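Local coordinates for putative TetR family transcriptional regulator (Streptomyces coelicolor A3, PDB 3BQY), which probably binds DNA at regulatory regions as a TetR-family regulator and represses transcription, at residues E75-L80 / D113-V118; G71-R76 / G202-R207. One frame throughout, in Å; residues are numbered along the deposited sequence.

Contact 1: residues E75-L80 / D113-V118; sequences ERTARL and DGLVGV
Two antiparallel helices of the all-helical C-terminal domain of this TetR-family protein, 73-89 and 106-121, pack here through residues 75-80 and 113-118, whose axes come within 9.8 Å at an angle of 163°. V118 makes the largest contribution, and its two methyls part to meet different neighbours. V118 CG1, anti to the backbone N (chi1 165°), runs up to the hydroxyl of T77, with T77 OG1 3.5 Å away. V118 CG2 lies over one face of the R76 guanidinium, displaced toward its rim, 3.7 Å from R76 NH1. The R76 chain bends at chi3 (70°) to bring that plane across V118, while NE and NH2 bond to the carbonyls of A65 and G66. One turn along, L80 pushes CD1 against the backbone of the facing helix, 3.6 Å from L115 CA, and obliquely onto L115 CB at 3.9 Å. L115 itself leans on V136 of helix 126-151. T77 OG1 is hydrogen-bonded to the carbonyl of W73, one turn back, so the hydroxyl can lie against a methyl with a polar partner in place. No hydrogen bond joins the two segments; the helices meet by van der Waals contact, in which methyls lie against both apolar and polar groups.

Contact 2: residues G71-R76 / G202-R207; sequences GDWSER and GLRAVR. With PO4 (phosphate ion), chain B.
The N-terminal turn of helix 73-89 meets the C-terminal end of helix 188-206 at the edge of the C-terminal domain, where W73 supplies the largest surface. The six-membered part of the indole points at helix 188-206: W73 CH2 approaches L203 CB at 3.9 Å, and W73 CZ2 has R204 CG at the ring edge, 3.6 Å away. F124 adds an edge-to-face ring contact, and V118 and L119 of helix 106-121 also touch the indole.

Hydrogen bonds cap the helix start. D72, at the N-cap, accepts E75 N on OD1 from above the carboxylate plane; D72 OD2 takes the S74 hydroxyl through its syn lone pair at 2.6 Å from S74 OG, and S74 N only weakly.

Three hydrogen bonds and an arginine face gather round a phosphate ion, probably from the crystallisation liquor. R207 NH1 donates to phosphate O4 in a nearly straight bond (2.6 Å, 170°), and R207 NH2 and W73 NE1 share phosphate O1, the latter at 3.0 Å. The R207 guanidinium, also bonded through NH1 to the carbonyl of A122, sets one face over W73 NE1, their planes 55° apart. A second arginine, R204, extended from CG to NE, places NH2 2.9 Å from S74 OG, while its NH1 forms a salt bridge with D201. Replacing W73 with an alanine would remove the indole against L203 and R204 and the N-H to the phosphate, and would probably loosen the seating of the two helix ends. W73 NE1 and the R207 guanidinium are all donors, so the anion bridges groups that cannot bond each other and probably offsets the local positive charge.

The segments of both contacts on helix 73-89 overlap at E75 and R76, of which only R76 takes part, in contact 1; the centres lie about 10 Å apart. Contact 1 is buried and joins this helix to helix 106-121, whereas contact 2, partly buried at the domain margin, joins it to the end of helix 188-206. They meet where V118 CG1 packs 3.6 Å from W73 O. Contact 1 relies on methyls packed against a leucine, a hydroxyl and a guanidinium face, while a capped helix end, arginines and a bound anion join the indole packing in contact 2. Segments 113-118 and 202-207 also touch the second subunit, the former through D113 and V116, the latter through L203, A205 and V206.

Contact 1: residues E75-L80 / D113-V118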
# COMPACT_ATOMS: atom_id res chain seq x y z
N GLU A 75 -7.22 -20.98 -6.05
CA GLU A 75 -6.31 -21.45 -5.00
C GLU A 75 -4.85 -21.13 -5.34
O GLU A 75 -4.09 -20.69 -4.49
CB GLU A 75 -6.45 -22.96 -4.74
CG GLU A 75 -5.73 -23.41 -3.46
CD GLU A 75 -6.07 -22.53 -2.27
OE1 GLU A 75 -7.28 -22.36 -2.01
OE2 GLU A 75 -5.15 -21.96 -1.63
N ARG A 76 -4.45 -21.32 -6.60
CA ARG A 76 -3.05 -21.01 -6.93
C ARG A 76 -2.77 -19.50 -6.86
O ARG A 76 -1.69 -19.07 -6.44
CB ARG A 76 -2.68 -21.59 -8.30
CG ARG A 76 -2.77 -23.14 -8.29
CD ARG A 76 -2.58 -23.69 -9.70
NE ARG A 76 -1.18 -23.50 -10.14
CZ ARG A 76 -0.80 -23.21 -11.38
NH1 ARG A 76 -1.68 -22.98 -12.35
NH2 ARG A 76 0.50 -23.12 -11.66
N THR A 77 -3.73 -18.71 -7.30
CA THR A 77 -3.60 -17.26 -7.23
C THR A 77 -3.51 -16.84 -5.75
O THR A 77 -2.67 -16.00 -5.38
CB THR A 77 -4.78 -16.57 -7.91
OG1 THR A 77 -4.80 -16.91 -9.31
CG2 THR A 77 -4.64 -15.02 -7.77
N ALA A 78 -4.37 -17.43 -4.92
CA ALA A 78 -4.34 -17.14 -3.47
C ALA A 78 -2.97 -17.52 -2.87
O ALA A 78 -2.46 -16.78 -2.03
CB ALA A 78 -5.47 -17.90 -2.74
N ARG A 79 -2.41 -18.66 -3.25
CA ARG A 79 -1.10 -19.07 -2.69
C ARG A 79 0.00 -18.08 -3.05
O ARG A 79 0.87 -17.80 -2.24
CB ARG A 79 -0.69 -20.49 -3.15
CG ARG A 79 -1.48 -21.59 -2.44
CD ARG A 79 -0.69 -22.90 -2.39
NE ARG A 79 -0.34 -23.33 -3.75
CZ ARG A 79 -1.08 -24.14 -4.50
NH1 ARG A 79 -2.21 -24.65 -4.03
NH2 ARG A 79 -0.66 -24.45 -5.72
N LEU A 80 -0.03 -17.56 -4.27
CA LEU A 80 0.93 -16.54 -4.69
C LEU A 80 0.82 -15.26 -3.85
O LEU A 80 1.84 -14.71 -3.43
CB LEU A 80 0.74 -16.19 -6.16
CG LEU A 80 1.29 -17.20 -7.18
CD1 LEU A 80 0.67 -16.86 -8.51
CD2 LEU A 80 2.84 -17.12 -7.26
N ASP A 113 4.77 -12.74 -13.76
CA ASP A 113 4.51 -13.59 -14.92
C ASP A 113 3.71 -14.83 -14.51
O ASP A 113 2.78 -15.24 -15.21
CB ASP A 113 5.86 -13.99 -15.57
CG ASP A 113 5.68 -14.71 -16.90
OD1 ASP A 113 5.21 -14.10 -17.87
OD2 ASP A 113 5.99 -15.90 -16.97
N GLY A 114 4.07 -15.42 -13.36
CA GLY A 114 3.42 -16.63 -12.87
C GLY A 114 1.96 -16.34 -12.56
O GLY A 114 1.07 -17.11 -12.95
N LEU A 115 1.70 -15.23 -11.86
CA LEU A 115 0.31 -14.85 -11.51
C LEU A 115 -0.55 -14.59 -12.75
O LEU A 115 -1.66 -15.11 -12.88
CB LEU A 115 0.28 -13.63 -10.57
CG LEU A 115 -1.08 -13.35 -9.87
CD1 LEU A 115 -0.89 -12.48 -8.59
CD2 LEU A 115 -2.06 -12.69 -10.78
N VAL A 116 -0.04 -13.76 -13.67
CA VAL A 116 -0.75 -13.50 -14.92
C VAL A 116 -0.99 -14.82 -15.70
O VAL A 116 -2.09 -15.03 -16.25
CB VAL A 116 0.01 -12.45 -15.80
CG1 VAL A 116 -0.68 -12.29 -17.18
CG2 VAL A 116 0.12 -11.07 -15.08
N GLY A 117 0.03 -15.69 -15.74
CA GLY A 117 -0.08 -16.99 -16.41
C GLY A 117 -1.16 -17.89 -15.83
O GLY A 117 -1.91 -18.54 -16.54
N VAL A 118 -1.24 -17.93 -14.51
CA VAL A 118 -2.29 -18.75 -13.86
C VAL A 118 -3.68 -18.32 -14.37
O VAL A 118 -4.51 -19.15 -14.73
CB VAL A 118 -2.20 -18.60 -12.32
CG1 VAL A 118 -3.48 -19.12 -11.62
CG2 VAL A 118 -0.96 -19.37 -11.82

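Contact 2: residues G71-R76 / G202-R207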
# COMPACT_ATOMS: atom_id res chain seq x y z
N GLY A 71 -4.45 -27.42 -7.01
CA GLY A 71 -5.52 -26.48 -6.70
C GLY A 71 -6.00 -25.85 -8.01
O GLY A 71 -5.31 -25.89 -9.03
N ASP A 72 -7.20 -25.28 -7.99
CA ASP A 72 -7.75 -24.58 -9.15
C ASP A 72 -7.05 -23.20 -9.27
O ASP A 72 -6.22 -22.85 -8.44
CB ASP A 72 -9.26 -24.41 -8.97
CG ASP A 72 -9.61 -23.28 -8.00
OD1 ASP A 72 -8.92 -23.15 -6.97
OD2 ASP A 72 -10.50 -22.45 -8.30
N TRP A 73 -7.41 -22.42 -10.29
CA TRP A 73 -6.74 -21.14 -10.52
C TRP A 73 -6.87 -20.19 -9.30
O TRP A 73 -5.95 -19.40 -9.02
CB TRP A 73 -7.29 -20.47 -11.80
CG TRP A 73 -8.74 -20.10 -11.68
CD1 TRP A 73 -9.83 -20.87 -12.05
CD2 TRP A 73 -9.27 -18.89 -11.12
NE1 TRP A 73 -11.01 -20.18 -11.78
CE2 TRP A 73 -10.69 -18.98 -11.19
CE3 TRP A 73 -8.68 -17.72 -10.57
CZ2 TRP A 73 -11.53 -17.95 -10.72
CZ3 TRP A 73 -9.52 -16.71 -10.10
CH2 TRP A 73 -10.93 -16.84 -10.17
N SER A 74 -8.03 -20.22 -8.62
CA SER A 74 -8.25 -19.29 -7.50
C SER A 74 -7.36 -19.68 -6.31
O SER A 74 -6.79 -18.79 -5.65
CB SER A 74 -9.73 -19.19 -7.08
OG SER A 74 -10.20 -20.44 -6.61
N GLU A 75 -7.22 -20.98 -6.05
CA GLU A 75 -6.31 -21.45 -5.00
C GLU A 75 -4.85 -21.13 -5.34
O GLU A 75 -4.09 -20.69 -4.49
CB GLU A 75 -6.45 -22.96 -4.74
CG GLU A 75 -5.73 -23.41 -3.46
CD GLU A 75 -6.07 -22.53 -2.27
OE1 GLU A 75 -7.28 -22.36 -2.01
OE2 GLU A 75 -5.15 -21.96 -1.63
N ARG A 76 -4.45 -21.32 -6.60
CA ARG A 76 -3.05 -21.01 -6.93
C ARG A 76 -2.77 -19.50 -6.86
O ARG A 76 -1.69 -19.07 -6.44
CB ARG A 76 -2.68 -21.59 -8.30
CG ARG A 76 -2.77 -23.14 -8.29
CD ARG A 76 -2.58 -23.69 -9.70
NE ARG A 76 -1.18 -23.50 -10.14
CZ ARG A 76 -0.80 -23.21 -11.38
NH1 ARG A 76 -1.68 -22.98 -12.35
NH2 ARG A 76 0.50 -23.12 -11.66
N GLY A 202 -14.62 -11.62 -7.11
CA GLY A 202 -14.76 -10.63 -8.18
C GLY A 202 -14.21 -11.18 -9.49
O GLY A 202 -14.84 -11.01 -10.54
N LEU A 203 -13.04 -11.82 -9.46
CA LEU A 203 -12.50 -12.44 -10.68
C LEU A 203 -13.41 -13.54 -11.22
O LEU A 203 -13.59 -13.64 -12.45
CB LEU A 203 -11.09 -13.00 -10.44
CG LEU A 203 -10.03 -11.89 -10.37
CD1 LEU A 203 -8.73 -12.42 -9.75
CD2 LEU A 203 -9.82 -11.32 -11.80
N ARG A 204 -14.01 -14.34 -10.32
CA ARG A 204 -14.97 -15.36 -10.74
C ARG A 204 -16.10 -14.69 -11.49
O ARG A 204 -16.57 -15.17 -12.52
CB ARG A 204 -15.52 -16.15 -9.54
CG ARG A 204 -14.53 -17.15 -8.94
CD ARG A 204 -15.04 -17.74 -7.61
NE ARG A 204 -14.01 -18.57 -6.99
CZ ARG A 204 -13.35 -18.26 -5.88
NH1 ARG A 204 -13.62 -17.15 -5.21
NH2 ARG A 204 -12.45 -19.11 -5.40
N ALA A 205 -16.56 -13.55 -10.97
CA ALA A 205 -17.66 -12.82 -11.61
C ALA A 205 -17.30 -12.29 -13.00
O ALA A 205 -18.13 -12.32 -13.90
CB ALA A 205 -18.16 -11.70 -10.72
N VAL A 206 -16.08 -11.79 -13.17
CA VAL A 206 -15.70 -11.22 -14.47
C VAL A 206 -15.21 -12.26 -15.47
O VAL A 206 -15.17 -11.97 -16.66
CB VAL A 206 -14.64 -10.06 -14.37
CG1 VAL A 206 -15.11 -8.95 -13.44
CG2 VAL A 206 -13.30 -10.56 -13.93
N ARG A 207 -14.86 -13.46 -15.02
CA ARG A 207 -14.31 -14.43 -15.97
C ARG A 207 -15.23 -14.64 -17.19
O ARG A 207 -15.96 -15.63 -17.28
CB ARG A 207 -13.91 -15.76 -15.33
CG ARG A 207 -13.15 -16.64 -16.37
CD ARG A 207 -12.37 -17.72 -15.74
NE ARG A 207 -13.19 -18.53 -14.86
CZ ARG A 207 -12.95 -19.81 -14.57
NH1 ARG A 207 -11.91 -20.44 -15.09
NH2 ARG A 207 -13.77 -20.48 -13.75
P PO4 B . -12.43 -23.47 -13.14
O1 PO4 B . -12.94 -22.38 -12.23
O2 PO4 B . -11.54 -24.41 -12.35
O3 PO4 B . -13.63 -24.21 -13.72
O4 PO4 B . -11.64 -22.87 -14.30